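Local coordinates for protein phosphoglycerate dehydrogenase (Lactobacillus plantarum, PDB 3EVT) that probably catalyses the NAD-dependent oxidation of 3-phosphoglycerate to 3-phosphohydroxypyruvate, at residues N89-S101 with S278-I291. Residues are numbered along the deposited sequence; the frame is centred on the assembly and turned at random.
Sequences NTSGIHADAISES and SGQIAHFRATVFPI
Ser278 lies against the helix 93-101, its CB 3.6 Å from Ser101 CB, while its carbonyl oxygen faces Ile98 in a CA-H...O contact. The Ser101 hydroxyl has its polar partner elsewhere, in Arg111 of the second subunit, and the backbone N of Ser278 bonds to Asp252. Gly279 passes alongside the Ile98 side chain, its CA 3.5 Å from Ile98 CG1, and its carbonyl oxygen comes in the ring plane to the edge of His94, 3.2 Å from CD2. Ile281 then reaches in with both branches. CG1 stands between the backbone N and the carbonyl carbon (chi1 50°), which carries CD1 over one face of the His94 imidazole, a CH-pi arrangement whose exact spacing is doubtful because the modelled approach is too close, and leaves CG2 to pack 3.6 Å from Ala97 CB. CD1 of Ile281 also meets Ile93 CG2, and an alanine here would probably leave the imidazole face without this cover and open a gap beside Ile93 and Ala97. Farther on, Thr287 sets its CB 3.8 Å from Ile93 CG2, its hydroxyl being bonded to Phe284 O. Val288 CG1 lies 3.7 Å from Thr90 CG2, and Ile291 CD1 fits against Ile93 CG1 at 3.9 Å. No hydrogen bond joins the two segments. Helices 93-101 and 284-291 run at 91° to each other, at the junction of the two parallel-sheet domains: strand 86-88 leads through the loop at Asn89-Gly92 into helix 93-110, and strand 271-273 comes before segment 278-291, whose helix packs through Val288 and Phe289 on strand 41-45, while Ile98 and Ser99 lean on helix 147-158.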
ATOM      1  N   ASN A  89      20.785   4.775   5.547  1.00 44.96           N
ATOM      2  CA  ASN A  89      21.363   3.470   5.269  1.00 44.10           C
ATOM      3  C   ASN A  89      20.420   2.649   4.397  1.00 43.98           C
ATOM      4  O   ASN A  89      19.553   3.215   3.723  1.00 42.51           O
ATOM      5  CB  ASN A  89      21.755   2.768   6.566  1.00 43.72           C
ATOM      6  CG  ASN A  89      20.577   2.326   7.348  1.00 45.64           C
ATOM      7  OD1 ASN A  89      19.432   2.502   6.932  1.00 43.69           O
ATOM      8  ND2 ASN A  89      20.838   1.742   8.512  1.00 47.76           N
ATOM      9  N   THR A  90      20.622   1.327   4.372  1.00 43.95           N
ATOM     10  CA  THR A  90      19.891   0.409   3.498  1.00 43.42           C
ATOM     11  C   THR A  90      19.150  -0.711   4.250  1.00 43.46           C
ATOM     12  O   THR A  90      19.058  -1.835   3.748  1.00 43.62           O
ATOM     13  CB  THR A  90      20.850  -0.294   2.525  1.00 43.71           C
ATOM     14  OG1 THR A  90      22.019  -0.685   3.258  1.00 45.63           O
ATOM     15  CG2 THR A  90      21.251   0.641   1.333  1.00 42.89           C
ATOM     16  N   SER A  91      18.620  -0.442   5.431  1.00 42.22           N
ATOM     17  CA  SER A  91      17.818  -1.475   6.074  1.00 42.78           C
ATOM     18  C   SER A  91      16.418  -1.691   5.504  1.00 41.90           C
ATOM     19  O   SER A  91      15.921  -0.907   4.685  1.00 40.80           O
ATOM     20  CB  SER A  91      17.745  -1.289   7.591  1.00 43.41           C
ATOM     21  OG  SER A  91      17.354   0.013   7.899  1.00 48.29           O
ATOM     22  N   GLY A  92      15.793  -2.801   5.907  1.00 41.73           N
ATOM     23  CA  GLY A  92      14.392  -3.057   5.573  1.00 41.28           C
ATOM     24  C   GLY A  92      14.083  -3.653   4.212  1.00 42.31           C
ATOM     25  O   GLY A  92      12.898  -3.863   3.869  1.00 41.62           O
ATOM     26  N   ILE A  93      15.124  -3.939   3.424  1.00 42.29           N
ATOM     27  CA  ILE A  93      14.898  -4.351   2.029  1.00 42.51           C
ATOM     28  C   ILE A  93      14.145  -5.668   1.891  1.00 42.99           C
ATOM     29  O   ILE A  93      13.105  -5.740   1.198  1.00 43.72           O
ATOM     30  CB  ILE A  93      16.185  -4.432   1.209  1.00 42.41           C
ATOM     31  CG1 ILE A  93      16.888  -3.056   1.191  1.00 40.58           C
ATOM     32  CG2 ILE A  93      15.798  -4.918  -0.223  1.00 43.39           C
ATOM     33  CD1 ILE A  93      18.263  -3.059   0.487  1.00 39.23           C
ATOM     34  N   HIS A  94      14.652  -6.705   2.548  1.00 42.98           N
ATOM     35  CA  HIS A  94      14.000  -8.018   2.542  1.00 45.60           C
ATOM     36  C   HIS A  94      12.632  -7.901   3.175  1.00 44.16           C
ATOM     37  O   HIS A  94      11.671  -8.335   2.613  1.00 44.13           O
ATOM     38  CB  HIS A  94      14.788  -9.080   3.346  1.00 46.32           C
ATOM     39  CG  HIS A  94      15.860  -9.777   2.567  1.00 54.35           C
ATOM     40  ND1 HIS A  94      17.219  -9.589   2.812  1.00 60.90           N
ATOM     41  CD2 HIS A  94      15.783 -10.676   1.553  1.00 59.57           C
ATOM     42  CE1 HIS A  94      17.927 -10.333   1.976  1.00 59.75           C
ATOM     43  NE2 HIS A  94      17.080 -10.991   1.191  1.00 59.40           N
ATOM     44  N   ALA A  95      12.566  -7.330   4.366  1.00 45.30           N
ATOM     45  CA  ALA A  95      11.271  -7.142   5.048  1.00 46.63           C
ATOM     46  C   ALA A  95      10.244  -6.358   4.214  1.00 46.72           C
ATOM     47  O   ALA A  95       9.102  -6.714   4.213  1.00 48.02           O
ATOM     48  CB  ALA A  95      11.460  -6.494   6.403  1.00 46.26           C
ATOM     49  N   ASP A  96      10.649  -5.293   3.517  1.00 47.49           N
ATOM     50  CA  ASP A  96       9.787  -4.607   2.527  1.00 46.65           C
ATOM     51  C   ASP A  96       9.217  -5.508   1.431  1.00 44.72           C
ATOM     52  O   ASP A  96       8.019  -5.415   1.142  1.00 45.55           O
ATOM     53  CB  ASP A  96      10.532  -3.446   1.838  1.00 47.67           C
ATOM     54  CG  ASP A  96      10.126  -2.047   2.395  1.00 54.46           C
ATOM     55  OD1 ASP A  96      10.170  -1.851   3.658  1.00 60.13           O
ATOM     56  OD2 ASP A  96       9.785  -1.131   1.564  1.00 60.49           O
ATOM     57  N   ALA A  97      10.042  -6.349   0.804  1.00 41.32           N
ATOM     58  CA  ALA A  97       9.526  -7.247  -0.235  1.00 40.46           C
ATOM     59  C   ALA A  97       8.490  -8.230   0.289  1.00 40.04           C
ATOM     60  O   ALA A  97       7.479  -8.435  -0.336  1.00 40.37           O
ATOM     61  CB  ALA A  97      10.662  -8.019  -0.969  1.00 39.45           C
ATOM     62  N   ILE A  98       8.775  -8.865   1.416  1.00 40.15           N
ATOM     63  CA  ILE A  98       7.858  -9.814   2.008  1.00 40.09           C
ATOM     64  C   ILE A  98       6.546  -9.125   2.404  1.00 39.67           C
ATOM     65  O   ILE A  98       5.462  -9.665   2.245  1.00 39.68           O
ATOM     66  CB  ILE A  98       8.475 -10.415   3.268  1.00 40.30           C
ATOM     67  CG1 ILE A  98       9.707 -11.244   2.928  1.00 39.73           C
ATOM     68  CG2 ILE A  98       7.422 -11.157   4.063  1.00 40.04           C
ATOM     69  CD1 ILE A  98      10.642 -11.558   4.238  1.00 37.01           C
ATOM     70  N   SER A  99       6.629  -7.908   2.895  1.00 39.12           N
ATOM     71  CA  SER A  99       5.404  -7.199   3.182  1.00 40.64           C
ATOM     72  C   SER A  99       4.563  -6.945   1.937  1.00 40.47           C
ATOM     73  O   SER A  99       3.315  -7.092   1.969  1.00 41.41           O
ATOM     74  CB  SER A  99       5.727  -5.872   3.834  1.00 40.61           C
ATOM     75  OG  SER A  99       6.183  -6.132   5.138  1.00 48.31           O
ATOM     76  N   GLU A 100       5.220  -6.519   0.857  1.00 39.54           N
ATOM     77  CA  GLU A 100       4.534  -6.365  -0.444  1.00 39.82           C
ATOM     78  C   GLU A 100       3.833  -7.654  -0.925  1.00 39.45           C
ATOM     79  O   GLU A 100       2.714  -7.610  -1.427  1.00 39.50           O
ATOM     80  CB  GLU A 100       5.516  -5.870  -1.520  1.00 40.06           C
ATOM     81  CG  GLU A 100       5.927  -4.378  -1.323  1.00 39.87           C
ATOM     82  CD  GLU A 100       6.531  -3.804  -2.591  1.00 42.03           C
ATOM     83  OE1 GLU A 100       6.303  -4.436  -3.674  1.00 38.56           O
ATOM     84  OE2 GLU A 100       7.191  -2.724  -2.507  1.00 43.81           O
ATOM     85  N   SER A 101       4.480  -8.811  -0.769  1.00 39.70           N
ATOM     86  CA  SER A 101       3.808 -10.111  -1.019  1.00 38.23           C
ATOM     87  C   SER A 101       2.563 -10.335  -0.207  1.00 38.41           C
ATOM     88  O   SER A 101       1.574 -10.857  -0.721  1.00 37.49           O
ATOM     89  CB  SER A 101       4.749 -11.269  -0.741  1.00 38.17           C
ATOM     90  OG  SER A 101       5.815 -11.224  -1.691  1.00 39.97           O
ATOM     91  N   SER A 278       8.288 -15.237  -1.387  1.00 50.77           N
ATOM     92  CA  SER A 278       7.961 -13.886  -0.874  1.00 51.94           C
ATOM     93  C   SER A 278       9.184 -13.077  -0.496  1.00 53.28           C
ATOM     94  O   SER A 278       9.172 -11.852  -0.598  1.00 52.91           O
ATOM     95  CB  SER A 278       6.993 -13.934   0.324  1.00 51.90           C
ATOM     96  OG  SER A 278       7.594 -14.567   1.440  1.00 50.56           O
ATOM     97  N   GLY A 279      10.223 -13.758  -0.030  1.00 54.99           N
ATOM     98  CA  GLY A 279      11.403 -13.057   0.475  1.00 58.63           C
ATOM     99  C   GLY A 279      12.550 -12.876  -0.524  1.00 60.83           C
ATOM    100  O   GLY A 279      13.557 -12.191  -0.201  1.00 61.97           O
ATOM    101  N   GLN A 280      12.429 -13.495  -1.705  1.00 61.72           N
ATOM    102  CA  GLN A 280      13.445 -13.351  -2.762  1.00 64.03           C
ATOM    103  C   GLN A 280      13.541 -11.913  -3.279  1.00 64.95           C
ATOM    104  O   GLN A 280      12.550 -11.342  -3.776  1.00 66.03           O
ATOM    105  CB  GLN A 280      13.142 -14.271  -3.931  1.00 64.11           C
ATOM    106  CG  GLN A 280      12.954 -15.699  -3.521  1.00 67.77           C
ATOM    107  CD  GLN A 280      13.061 -16.665  -4.679  1.00 72.59           C
ATOM    108  OE1 GLN A 280      12.477 -16.462  -5.750  1.00 75.09           O
ATOM    109  NE2 GLN A 280      13.812 -17.734  -4.467  1.00 74.90           N
ATOM    110  N   ILE A 281      14.721 -11.317  -3.146  1.00 65.50           N
ATOM    111  CA  ILE A 281      14.932  -9.957  -3.633  1.00 65.83           C
ATOM    112  C   ILE A 281      16.024  -9.978  -4.648  1.00 65.90           C
ATOM    113  O   ILE A 281      16.787 -10.946  -4.733  1.00 65.57           O
ATOM    114  CB  ILE A 281      15.350  -8.974  -2.524  1.00 66.24           C
ATOM    115  CG1 ILE A 281      16.510  -9.536  -1.696  1.00 66.44           C
ATOM    116  CG2 ILE A 281      14.187  -8.669  -1.610  1.00 65.67           C
ATOM    117  CD1 ILE A 281      16.949  -8.573  -0.610  1.00 67.89           C
ATOM    118  N   ALA A 282      16.108  -8.907  -5.429  1.00 66.27           N
ATOM    119  CA  ALA A 282      17.165  -8.848  -6.430  1.00 66.17           C
ATOM    120  C   ALA A 282      18.536  -8.650  -5.805  1.00 65.77           C
ATOM    121  O   ALA A 282      18.734  -8.657  -4.578  1.00 65.82           O
ATOM    122  CB  ALA A 282      16.895  -7.767  -7.470  1.00 66.18           C
ATOM    123  N   HIS A 283      19.490  -8.450  -6.688  1.00 66.11           N
ATOM    124  CA  HIS A 283      20.883  -8.351  -6.316  1.00 66.05           C
ATOM    125  C   HIS A 283      21.074  -6.964  -5.655  1.00 65.69           C
ATOM    126  O   HIS A 283      20.340  -6.029  -5.976  1.00 64.99           O
ATOM    127  CB  HIS A 283      21.714  -8.570  -7.605  1.00 65.88           C
ATOM    128  CG  HIS A 283      23.148  -8.165  -7.499  1.00 66.60           C
ATOM    129  ND1 HIS A 283      24.187  -9.075  -7.514  1.00 67.57           N
ATOM    130  CD2 HIS A 283      23.721  -6.944  -7.402  1.00 67.90           C
ATOM    131  CE1 HIS A 283      25.337  -8.430  -7.423  1.00 69.03           C
ATOM    132  NE2 HIS A 283      25.083  -7.131  -7.365  1.00 69.49           N
ATOM    133  N   PHE A 284      22.012  -6.838  -4.716  1.00 65.59           N
ATOM    134  CA  PHE A 284      22.203  -5.557  -4.040  1.00 66.42           C
ATOM    135  C   PHE A 284      22.246  -4.349  -4.995  1.00 66.02           C
ATOM    136  O   PHE A 284      21.515  -3.389  -4.820  1.00 66.52           O
ATOM    137  CB  PHE A 284      23.420  -5.560  -3.103  1.00 67.46           C
ATOM    138  CG  PHE A 284      24.671  -6.097  -3.722  1.00 69.59           C
ATOM    139  CD1 PHE A 284      25.677  -5.240  -4.162  1.00 71.84           C
ATOM    140  CD2 PHE A 284      24.842  -7.475  -3.865  1.00 71.41           C
ATOM    141  CE1 PHE A 284      26.847  -5.763  -4.737  1.00 73.85           C
ATOM    142  CE2 PHE A 284      25.995  -8.006  -4.437  1.00 72.15           C
ATOM    143  CZ  PHE A 284      26.996  -7.157  -4.875  1.00 72.75           C
ATOM    144  N   ARG A 285      23.070  -4.381  -6.025  1.00 65.50           N
ATOM    145  CA  ARG A 285      23.067  -3.236  -6.915  1.00 64.70           C
ATOM    146  C   ARG A 285      21.621  -2.791  -7.243  1.00 63.36           C
ATOM    147  O   ARG A 285      21.336  -1.601  -7.292  1.00 64.57           O
ATOM    148  CB  ARG A 285      23.941  -3.478  -8.164  1.00 65.18           C
ATOM    149  CG  ARG A 285      25.433  -3.266  -7.892  1.00 66.09           C
ATOM    150  CD  ARG A 285      26.137  -2.722  -9.126  1.00 70.06           C
ATOM    151  NE  ARG A 285      27.577  -2.996  -9.104  1.00 72.43           N
ATOM    152  CZ  ARG A 285      28.403  -2.885 -10.154  1.00 74.12           C
ATOM    153  NH1 ARG A 285      27.950  -2.499 -11.352  1.00 73.91           N
ATOM    154  NH2 ARG A 285      29.706  -3.156 -10.003  1.00 74.75           N
ATOM    155  N   ALA A 286      20.697  -3.728  -7.376  1.00 60.43           N
ATOM    156  CA  ALA A 286      19.350  -3.369  -7.794  1.00 58.08           C
ATOM    157  C   ALA A 286      18.407  -2.900  -6.685  1.00 55.99           C
ATOM    158  O   ALA A 286      17.289  -2.472  -6.968  1.00 56.52           O
ATOM    159  CB  ALA A 286      18.687  -4.557  -8.534  1.00 57.93           C
ATOM    160  N   THR A 287      18.793  -3.051  -5.427  1.00 52.32           N
ATOM    161  CA  THR A 287      17.843  -2.787  -4.350  1.00 48.41           C
ATOM    162  C   THR A 287      18.316  -1.575  -3.598  1.00 47.30           C
ATOM    163  O   THR A 287      17.537  -0.791  -3.055  1.00 46.45           O
ATOM    164  CB  THR A 287      17.754  -3.976  -3.334  1.00 48.52           C
ATOM    165  OG1 THR A 287      19.064  -4.360  -2.886  1.00 44.52           O
ATOM    166  CG2 THR A 287      17.026  -5.167  -3.937  1.00 47.60           C
ATOM    167  N   VAL A 288      19.625  -1.442  -3.559  1.00 45.60           N
ATOM    168  CA  VAL A 288      20.215  -0.359  -2.848  1.00 46.19           C
ATOM    169  C   VAL A 288      20.095   0.990  -3.629  1.00 45.40           C
ATOM    170  O   VAL A 288      19.886   2.039  -3.030  1.00 44.68           O
ATOM    171  CB  VAL A 288      21.663  -0.692  -2.594  1.00 46.09           C
ATOM    172  CG1 VAL A 288      22.394   0.546  -2.142  1.00 47.62           C
ATOM    173  CG2 VAL A 288      21.734  -1.830  -1.552  1.00 47.22           C
ATOM    174  N   PHE A 289      20.205   0.948  -4.952  1.00 45.33           N
ATOM    175  CA  PHE A 289      20.195   2.188  -5.737  1.00 46.00           C
ATOM    176  C   PHE A 289      18.895   3.000  -5.635  1.00 45.86           C
ATOM    177  O   PHE A 289      18.962   4.212  -5.438  1.00 47.62           O
ATOM    178  CB  PHE A 289      20.549   1.961  -7.210  1.00 45.88           C
ATOM    179  CG  PHE A 289      20.580   3.252  -8.014  1.00 48.37           C
ATOM    180  CD1 PHE A 289      21.640   4.156  -7.864  1.00 49.01           C
ATOM    181  CD2 PHE A 289      19.535   3.582  -8.873  1.00 48.22           C
ATOM    182  CE1 PHE A 289      21.684   5.384  -8.588  1.00 49.17           C
ATOM    183  CE2 PHE A 289      19.554   4.827  -9.608  1.00 49.56           C
ATOM    184  CZ  PHE A 289      20.624   5.725  -9.456  1.00 49.00           C
ATOM    185  N   PRO A 290      17.709   2.342  -5.745  1.00 44.87           N
ATOM    186  CA  PRO A 290      16.444   3.096  -5.573  1.00 43.33           C
ATOM    187  C   PRO A 290      16.346   3.811  -4.217  1.00 42.31           C
ATOM    188  O   PRO A 290      15.683   4.864  -4.130  1.00 41.42           O
ATOM    189  CB  PRO A 290      15.377   2.008  -5.638  1.00 42.53           C
ATOM    190  CG  PRO A 290      15.980   0.910  -6.462  1.00 44.89           C
ATOM    191  CD  PRO A 290      17.463   0.929  -6.110  1.00 44.37           C
ATOM    192  N   ILE A 291      16.976   3.240  -3.176  1.00 40.42           N
ATOM    193  CA  ILE A 291      17.030   3.910  -1.871  1.00 39.96           C
ATOM    194  C   ILE A 291      17.747   5.274  -1.968  1.00 39.42           C
ATOM    195  O   ILE A 291      17.179   6.288  -1.595  1.00 38.77           O
ATOM    196  CB  ILE A 291      17.597   3.026  -0.714  1.00 39.76           C
ATOM    197  CG1 ILE A 291      16.649   1.854  -0.439  1.00 40.66           C
ATOM    198  CG2 ILE A 291      17.726   3.852   0.597  1.00 38.07           C
ATOM    199  CD1 ILE A 291      17.258   0.738   0.492  1.00 36.46           C
TER